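Local coordinates for transglutaminase elicitor (Phytophthora sojae, PDB 3TW5), which is a transglutaminase that probably cross-links glutamine to lysine side chains of proteins and acts as an elicitor of plant innate immunity, at residues A[13-18]-A[333-338]; A[162-167]-A[348-353]. The protein carries 1 engineered substitution. One frame throughout, in Å; residues are numbered along the deposited sequence.

Contact 1: A[13-18]-A[333-338]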
ATOM      1  N   ALA A  13     -14.550   0.456 -16.331  1.00 44.02           N
ATOM      2  CA  ALA A  13     -14.506   1.843 -16.794  1.00 43.81           C
ATOM      3  C   ALA A  13     -13.068   2.350 -16.897  1.00 43.68           C
ATOM      4  O   ALA A  13     -12.689   2.934 -17.912  1.00 43.61           O
ATOM      5  CB  ALA A  13     -15.319   2.737 -15.875  1.00 43.73           C
ATOM      6  N   TYR A  14     -12.277   2.115 -15.852  1.00 43.64           N
ATOM      7  CA  TYR A  14     -10.883   2.555 -15.817  1.00 43.62           C
ATOM      8  C   TYR A  14     -10.010   1.857 -16.860  1.00 43.59           C
ATOM      9  O   TYR A  14      -9.185   2.498 -17.508  1.00 43.73           O
ATOM     10  CB  TYR A  14     -10.277   2.389 -14.415  1.00 43.63           C
ATOM     11  CG  TYR A  14      -8.791   2.703 -14.354  1.00 43.79           C
ATOM     12  CD1 TYR A  14      -7.857   1.706 -14.066  1.00 43.82           C
ATOM     13  CD2 TYR A  14      -8.320   3.992 -14.605  1.00 43.86           C
ATOM     14  CE1 TYR A  14      -6.494   1.990 -14.020  1.00 43.91           C
ATOM     15  CE2 TYR A  14      -6.964   4.282 -14.563  1.00 44.03           C
ATOM     16  CZ  TYR A  14      -6.057   3.281 -14.271  1.00 44.05           C
ATOM     17  OH  TYR A  14      -4.714   3.577 -14.234  1.00 44.24           O
ATOM     18  N   PHE A  15     -10.190   0.548 -17.016  1.00 43.54           N
ATOM     19  CA  PHE A  15      -9.368  -0.225 -17.945  1.00 43.45           C
ATOM     20  C   PHE A  15      -9.898  -0.211 -19.379  1.00 43.62           C
ATOM     21  O   PHE A  15      -9.174  -0.551 -20.318  1.00 43.67           O
ATOM     22  CB  PHE A  15      -9.190  -1.662 -17.448  1.00 43.25           C
ATOM     23  CG  PHE A  15      -8.240  -1.791 -16.291  1.00 42.84           C
ATOM     24  CD1 PHE A  15      -6.868  -1.674 -16.485  1.00 42.59           C
ATOM     25  CD2 PHE A  15      -8.716  -2.038 -15.009  1.00 42.63           C
ATOM     26  CE1 PHE A  15      -5.984  -1.793 -15.418  1.00 42.51           C
ATOM     27  CE2 PHE A  15      -7.838  -2.160 -13.936  1.00 42.48           C
ATOM     28  CZ  PHE A  15      -6.471  -2.037 -14.142  1.00 42.47           C
ATOM     29  N   GLY A  16     -11.159   0.183 -19.541  1.00 43.71           N
ATOM     30  CA  GLY A  16     -11.786   0.261 -20.858  1.00 43.88           C
ATOM     31  C   GLY A  16     -11.980  -1.100 -21.497  1.00 43.97           C
ATOM     32  O   GLY A  16     -12.030  -1.219 -22.723  1.00 44.19           O
ATOM     33  N   THR A  17     -12.080  -2.126 -20.655  1.00 44.01           N
ATOM     34  CA  THR A  17     -12.291  -3.503 -21.103  1.00 43.90           C
ATOM     35  C   THR A  17     -13.056  -4.301 -20.045  1.00 43.79           C
ATOM     36  O   THR A  17     -12.955  -4.016 -18.849  1.00 43.80           O
ATOM     37  CB  THR A  17     -10.950  -4.206 -21.467  1.00 43.92           C
ATOM     38  OG1 THR A  17     -11.214  -5.517 -21.978  1.00 44.11           O
ATOM     39  CG2 THR A  17     -10.019  -4.307 -20.260  1.00 43.81           C
ATOM     40  N   LYS A  18     -13.827  -5.288 -20.497  1.00 43.64           N
ATOM     41  CA  LYS A  18     -14.591  -6.154 -19.599  1.00 43.50           C
ATOM     42  C   LYS A  18     -13.656  -7.041 -18.773  1.00 43.42           C
ATOM     43  O   LYS A  18     -12.569  -7.404 -19.232  1.00 43.36           O
ATOM     44  CB  LYS A  18     -15.589  -7.007 -20.391  1.00 43.32           C
ATOM     45  N   LEU A 333      -9.298  -2.692  -2.035  1.00 47.79           N
ATOM     46  CA  LEU A 333      -8.305  -2.650  -3.106  1.00 46.86           C
ATOM     47  C   LEU A 333      -8.460  -1.334  -3.858  1.00 46.24           C
ATOM     48  O   LEU A 333      -9.576  -0.948  -4.212  1.00 46.11           O
ATOM     49  CB  LEU A 333      -8.525  -3.806  -4.090  1.00 47.02           C
ATOM     50  CG  LEU A 333      -7.953  -5.215  -3.899  1.00 47.08           C
ATOM     51  CD1 LEU A 333      -8.323  -5.853  -2.569  1.00 47.09           C
ATOM     52  CD2 LEU A 333      -8.410  -6.104  -5.048  1.00 47.06           C
ATOM     53  N   TRP A 334      -7.352  -0.643  -4.105  1.00 45.30           N
ATOM     54  CA  TRP A 334      -7.403   0.577  -4.905  1.00 44.50           C
ATOM     55  C   TRP A 334      -6.196   0.779  -5.810  1.00 44.43           C
ATOM     56  O   TRP A 334      -5.094   0.336  -5.496  1.00 44.40           O
ATOM     57  CB  TRP A 334      -7.648   1.813  -4.034  1.00 44.07           C
ATOM     58  CG  TRP A 334      -6.607   2.087  -2.990  1.00 43.17           C
ATOM     59  CD1 TRP A 334      -6.520   1.522  -1.751  1.00 42.85           C
ATOM     60  CD2 TRP A 334      -5.525   3.023  -3.081  1.00 42.61           C
ATOM     61  NE1 TRP A 334      -5.445   2.037  -1.069  1.00 42.43           N
ATOM     62  CE2 TRP A 334      -4.818   2.962  -1.859  1.00 42.37           C
ATOM     63  CE3 TRP A 334      -5.082   3.905  -4.076  1.00 42.37           C
ATOM     64  CZ2 TRP A 334      -3.689   3.748  -1.606  1.00 42.19           C
ATOM     65  CZ3 TRP A 334      -3.959   4.688  -3.823  1.00 42.25           C
ATOM     66  CH2 TRP A 334      -3.274   4.601  -2.597  1.00 42.16           C
ATOM     67  N   LEU A 335      -6.428   1.444  -6.939  1.00 44.30           N
ATOM     68  CA  LEU A 335      -5.371   1.768  -7.896  1.00 44.16           C
ATOM     69  C   LEU A 335      -5.249   3.277  -8.063  1.00 44.03           C
ATOM     70  O   LEU A 335      -6.264   3.972  -8.162  1.00 43.95           O
ATOM     71  CB  LEU A 335      -5.658   1.148  -9.268  1.00 44.19           C
ATOM     72  CG  LEU A 335      -6.017  -0.330  -9.408  1.00 44.34           C
ATOM     73  CD1 LEU A 335      -7.517  -0.536  -9.266  1.00 44.49           C
ATOM     74  CD2 LEU A 335      -5.548  -0.842 -10.756  1.00 44.51           C
ATOM     75  N   PRO A 336      -4.010   3.795  -8.093  1.00 43.82           N
ATOM     76  CA  PRO A 336      -3.819   5.187  -8.482  1.00 43.77           C
ATOM     77  C   PRO A 336      -3.934   5.335 -10.003  1.00 43.71           C
ATOM     78  O   PRO A 336      -3.238   4.638 -10.745  1.00 43.77           O
ATOM     79  CB  PRO A 336      -2.400   5.496  -7.999  1.00 43.76           C
ATOM     80  CG  PRO A 336      -1.708   4.184  -7.988  1.00 43.70           C
ATOM     81  CD  PRO A 336      -2.751   3.157  -7.665  1.00 43.80           C
ATOM     82  N   LYS A 337      -4.822   6.222 -10.453  1.00 43.56           N
ATOM     83  CA  LYS A 337      -5.079   6.418 -11.881  1.00 43.46           C
ATOM     84  C   LYS A 337      -3.850   6.919 -12.632  1.00 43.24           C
ATOM     85  O   LYS A 337      -3.539   6.429 -13.721  1.00 43.31           O
ATOM     86  CB  LYS A 337      -6.237   7.393 -12.099  1.00 43.70           C
ATOM     87  CG  LYS A 337      -7.623   6.814 -11.872  1.00 44.27           C
ATOM     88  CD  LYS A 337      -8.680   7.761 -12.428  1.00 45.07           C
ATOM     89  CE  LYS A 337     -10.090   7.273 -12.141  1.00 45.53           C
ATOM     90  NZ  LYS A 337     -11.117   8.142 -12.790  1.00 46.00           N
ATOM     91  N   ALA A 338      -3.163   7.897 -12.043  1.00 42.91           N
ATOM     92  CA  ALA A 338      -1.985   8.514 -12.648  1.00 42.57           C
ATOM     93  C   ALA A 338      -1.145   9.227 -11.594  1.00 42.42           C
ATOM     94  O   ALA A 338      -1.583   9.400 -10.453  1.00 42.40           O
ATOM     95  CB  ALA A 338      -2.401   9.493 -13.745  1.00 42.59           C
TER
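Tyr-14 and Phe-15, at the end of helix 5-15, present two aromatic rings: Tyr-14 meets Leu-335 and Lys-337, and Phe-15 meets Leu-335. One face of the Phe-15 ring is taken within the helix itself, where Tyr-14 CD1 lies 3.8 Å above the plane over the ring centre. Leu-335 CD2 meets both rings obliquely: it stands 3.7 Å from Phe-15 CZ, the two side chains reaching tip to tip, but 4.4 Å from Tyr-14 CE1. Lys-337 also comes obliquely to the phenol, its CG 3.8 Å from Tyr-14 CE2. The tyrosine and the extended lysine pass in opposite directions, and the lysine touches with CB and CG. A chi1 of 174° sets Tyr-14 CG anti to the backbone N; the OH at the far end of the ring donates to Lys-337 O over 3.1 Å. The C=O...OH angle is 114°, with the hydroxyl tilted 19° from the carbonyl plane. On the neighbouring strand 172-175, Val-173 touches Tyr-14, Leu-335 and Lys-337, which places the helix end against the large antiparallel sheet. The chemistry implies a mixed contact: apolar touch at the buried Leu-335, and one phenol-to-carbonyl bond tying the helix end to the backbone just past the strand.

Contact 2: A[162-167]-A[348-353]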
ATOM      1  N   SER A 162       7.289  10.411  -1.437  1.00 35.47           N
ATOM      2  CA  SER A 162       6.209   9.861  -0.623  1.00 35.33           C
ATOM      3  C   SER A 162       5.335  10.965  -0.034  1.00 35.27           C
ATOM      4  O   SER A 162       4.109  10.888  -0.101  1.00 35.20           O
ATOM      5  CB  SER A 162       6.757   8.958   0.485  1.00 35.24           C
ATOM      6  OG  SER A 162       7.287   7.764  -0.058  1.00 35.09           O
ATOM      7  N   LEU A 163       5.973  11.993   0.525  1.00 35.19           N
ATOM      8  CA  LEU A 163       5.255  13.118   1.122  1.00 35.14           C
ATOM      9  C   LEU A 163       4.545  13.968   0.066  1.00 35.35           C
ATOM     10  O   LEU A 163       3.490  14.549   0.340  1.00 35.46           O
ATOM     11  CB  LEU A 163       6.197  13.982   1.962  1.00 34.92           C
ATOM     12  CG  LEU A 163       5.534  14.909   2.984  1.00 34.74           C
ATOM     13  CD1 LEU A 163       4.975  14.124   4.158  1.00 34.48           C
ATOM     14  CD2 LEU A 163       6.503  15.964   3.472  1.00 34.49           C
ATOM     15  N   VAL A 164       5.128  14.039  -1.132  1.00 35.43           N
ATOM     16  CA  VAL A 164       4.483  14.704  -2.262  1.00 35.54           C
ATOM     17  C   VAL A 164       3.126  14.057  -2.508  1.00 35.73           C
ATOM     18  O   VAL A 164       2.108  14.745  -2.550  1.00 35.94           O
ATOM     19  CB  VAL A 164       5.348  14.653  -3.548  1.00 35.51           C
ATOM     20  CG1 VAL A 164       4.524  15.023  -4.781  1.00 35.29           C
ATOM     21  CG2 VAL A 164       6.541  15.578  -3.423  1.00 35.41           C
ATOM     22  N   TYR A 165       3.120  12.732  -2.634  1.00 35.99           N
ATOM     23  CA  TYR A 165       1.898  11.968  -2.882  1.00 36.20           C
ATOM     24  C   TYR A 165       0.850  12.147  -1.789  1.00 36.77           C
ATOM     25  O   TYR A 165      -0.348  12.051  -2.056  1.00 37.00           O
ATOM     26  CB  TYR A 165       2.225  10.488  -3.061  1.00 35.74           C
ATOM     27  CG  TYR A 165       2.546  10.094  -4.483  1.00 34.95           C
ATOM     28  CD1 TYR A 165       1.715   9.224  -5.183  1.00 34.62           C
ATOM     29  CD2 TYR A 165       3.677  10.587  -5.128  1.00 34.38           C
ATOM     30  CE1 TYR A 165       2.003   8.852  -6.488  1.00 34.20           C
ATOM     31  CE2 TYR A 165       3.973  10.222  -6.431  1.00 34.21           C
ATOM     32  CZ  TYR A 165       3.133   9.353  -7.103  1.00 34.09           C
ATOM     33  OH  TYR A 165       3.416   8.989  -8.396  1.00 34.12           O
ATOM     34  N   ASP A 166       1.299  12.406  -0.564  1.00 37.52           N
ATOM     35  CA  ASP A 166       0.384  12.711   0.528  1.00 38.28           C
ATOM     36  C   ASP A 166      -0.250  14.085   0.334  1.00 38.86           C
ATOM     37  O   ASP A 166      -1.449  14.252   0.548  1.00 39.14           O
ATOM     38  CB  ASP A 166       1.097  12.654   1.878  1.00 38.15           C
ATOM     39  CG  ASP A 166       0.213  13.117   3.022  1.00 38.17           C
ATOM     40  OD1 ASP A 166      -0.668  12.345   3.453  1.00 38.20           O
ATOM     41  OD2 ASP A 166       0.400  14.257   3.491  1.00 38.35           O
ATOM     42  N   GLY A 167       0.562  15.057  -0.073  1.00 39.53           N
ATOM     43  CA  GLY A 167       0.112  16.437  -0.208  1.00 40.49           C
ATOM     44  C   GLY A 167      -0.696  16.712  -1.459  1.00 41.14           C
ATOM     45  O   GLY A 167      -1.539  17.609  -1.477  1.00 41.28           O
ATOM     46  N   VAL A 348       3.126  21.872   2.260  1.00 39.87           N
ATOM     47  CA  VAL A 348       4.356  21.913   3.062  1.00 39.96           C
ATOM     48  C   VAL A 348       5.477  22.634   2.310  1.00 39.95           C
ATOM     49  O   VAL A 348       6.526  22.933   2.882  1.00 40.11           O
ATOM     50  CB  VAL A 348       4.835  20.498   3.526  1.00 39.92           C
ATOM     51  CG1 VAL A 348       3.689  19.694   4.121  1.00 39.82           C
ATOM     52  CG2 VAL A 348       5.492  19.733   2.389  1.00 40.00           C
ATOM     53  N   GLY A 349       5.246  22.908   1.030  1.00 39.94           N
ATOM     54  CA  GLY A 349       6.218  23.610   0.200  1.00 40.05           C
ATOM     55  C   GLY A 349       7.056  22.677  -0.646  1.00 40.09           C
ATOM     56  O   GLY A 349       8.105  23.065  -1.164  1.00 40.17           O
ATOM     57  N   LEU A 350       6.586  21.443  -0.785  1.00 40.17           N
ATOM     58  CA  LEU A 350       7.296  20.428  -1.539  1.00 40.35           C
ATOM     59  C   LEU A 350       6.816  20.458  -2.987  1.00 40.51           C
ATOM     60  O   LEU A 350       5.662  20.135  -3.271  1.00 40.56           O
ATOM     61  CB  LEU A 350       7.052  19.059  -0.898  1.00 40.32           C
ATOM     62  CG  LEU A 350       8.088  17.934  -0.949  1.00 40.23           C
ATOM     63  CD1 LEU A 350       9.480  18.398  -0.566  1.00 40.22           C
ATOM     64  CD2 LEU A 350       7.640  16.824  -0.026  1.00 40.12           C
ATOM     65  N   SER A 351       7.700  20.871  -3.892  1.00 40.72           N
ATOM     66  CA  SER A 351       7.386  20.932  -5.316  1.00 41.06           C
ATOM     67  C   SER A 351       7.656  19.595  -5.996  1.00 41.36           C
ATOM     68  O   SER A 351       8.771  19.072  -5.927  1.00 41.51           O
ATOM     69  CB  SER A 351       8.200  22.031  -6.005  1.00 41.01           C
ATOM     70  OG  SER A 351       8.120  21.909  -7.419  1.00 40.92           O
ATOM     71  N   TYR A 352       6.635  19.058  -6.660  1.00 41.64           N
ATOM     72  CA  TYR A 352       6.759  17.801  -7.397  1.00 41.93           C
ATOM     73  C   TYR A 352       7.656  17.969  -8.620  1.00 42.17           C
ATOM     74  O   TYR A 352       8.264  17.005  -9.083  1.00 42.31           O
ATOM     75  CB  TYR A 352       5.377  17.268  -7.797  1.00 41.94           C
ATOM     76  CG  TYR A 352       5.382  15.935  -8.524  1.00 42.14           C
ATOM     77  CD1 TYR A 352       6.122  14.852  -8.043  1.00 42.32           C
ATOM     78  CD2 TYR A 352       4.626  15.750  -9.681  1.00 42.25           C
ATOM     79  CE1 TYR A 352       6.123  13.625  -8.708  1.00 42.44           C
ATOM     80  CE2 TYR A 352       4.617  14.524 -10.352  1.00 42.40           C
ATOM     81  CZ  TYR A 352       5.368  13.469  -9.859  1.00 42.45           C
ATOM     82  OH  TYR A 352       5.367  12.261 -10.513  1.00 42.48           O
ATOM     83  N   ALA A 353       7.741  19.197  -9.128  1.00 42.50           N
ATOM     84  CA  ALA A 353       8.634  19.520 -10.236  1.00 42.71           C
ATOM     85  C   ALA A 353      10.091  19.314  -9.822  1.00 42.86           C
ATOM     86  O   ALA A 353      10.876  18.729 -10.570  1.00 42.87           O
ATOM     87  CB  ALA A 353       8.403  20.949 -10.703  1.00 42.64           C
TER
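Val-164 and Leu-163, neighbours on helix 154-167, pack against Val-348 and Leu-350 of the loop before helix 352-364 and against Tyr-352, its first residue. Val-164 divides its two methyls between partners. CG1 is 3.6 Å from Tyr-352 CD1 and close to the CB of the same tyrosine, an oblique approach to the ring although the side chains as a whole cross at about a right angle. CG2 lies 3.8 Å from Leu-350 CG. The split follows from the valine torsion: CG1 is anti to the backbone N (chi1 165°), and CG2 is anti to the carbonyl carbon. Leu-350 CD2 reaches further, to 3.8 Å from Leu-163 CB, and the two leucines cross at about a right angle. Leu-163 CD2 then meets Val-348 CG2 at 4.0 Å. These close pairs are all apolar. All six touching residues are buried.

The polar ends of two tyrosines meet at Glu-138. Tyr-165 OH and Tyr-352 OH come only within 4.4 Å of each other and are joined indirectly, since the former bonds Glu-138 OE1 and the latter Glu-138 OE2; one carboxylate thus positions a tyrosine from each segment. On the approach to the second helix, Ser-351 occupies the N-cap, its OG accepting a weak bond from Ala-353 N (3.2 Å, 123° at the hydrogen). Gly-349 takes a positive phi of 98° between Val-348 and Leu-350, both of which point toward helix 154-167.

Further out, helix 72-82 backs the loop side, with Phe-75 on Leu-350 and Lys-82 on Val-348. Helix 128-137 covers another part of helix 154-167, where Ala-130 and Leu-137 touch Tyr-165. The contact consequently joins the start of the C-terminal helix to a cluster of helices, and strand 333-336 precedes that helix in the chain.

Overall arrangement
Contact 2 is fully buried, whereas contact 1 is only partly so and lies nearer the surface. Their chemistry differs too: apolar side-chain packing with no direct hydrogen bond between the segments of contact 2, and a mixed interface in contact 1, where a hydroxyl-to-carbonyl bond accompanies the hydrophobic touch. Their centres lie 24 Å apart and their nearest atoms about 5 Å, without touching. Both engage the C-terminal part of the chain, in which strand 333-336 is followed by helix 352-364, but their other partners differ, helix 5-15 and helix 154-167. Helix 128-137 borders both, its Leu-137 touching Pro-336 and Tyr-165. The four segments alternate along the sequence.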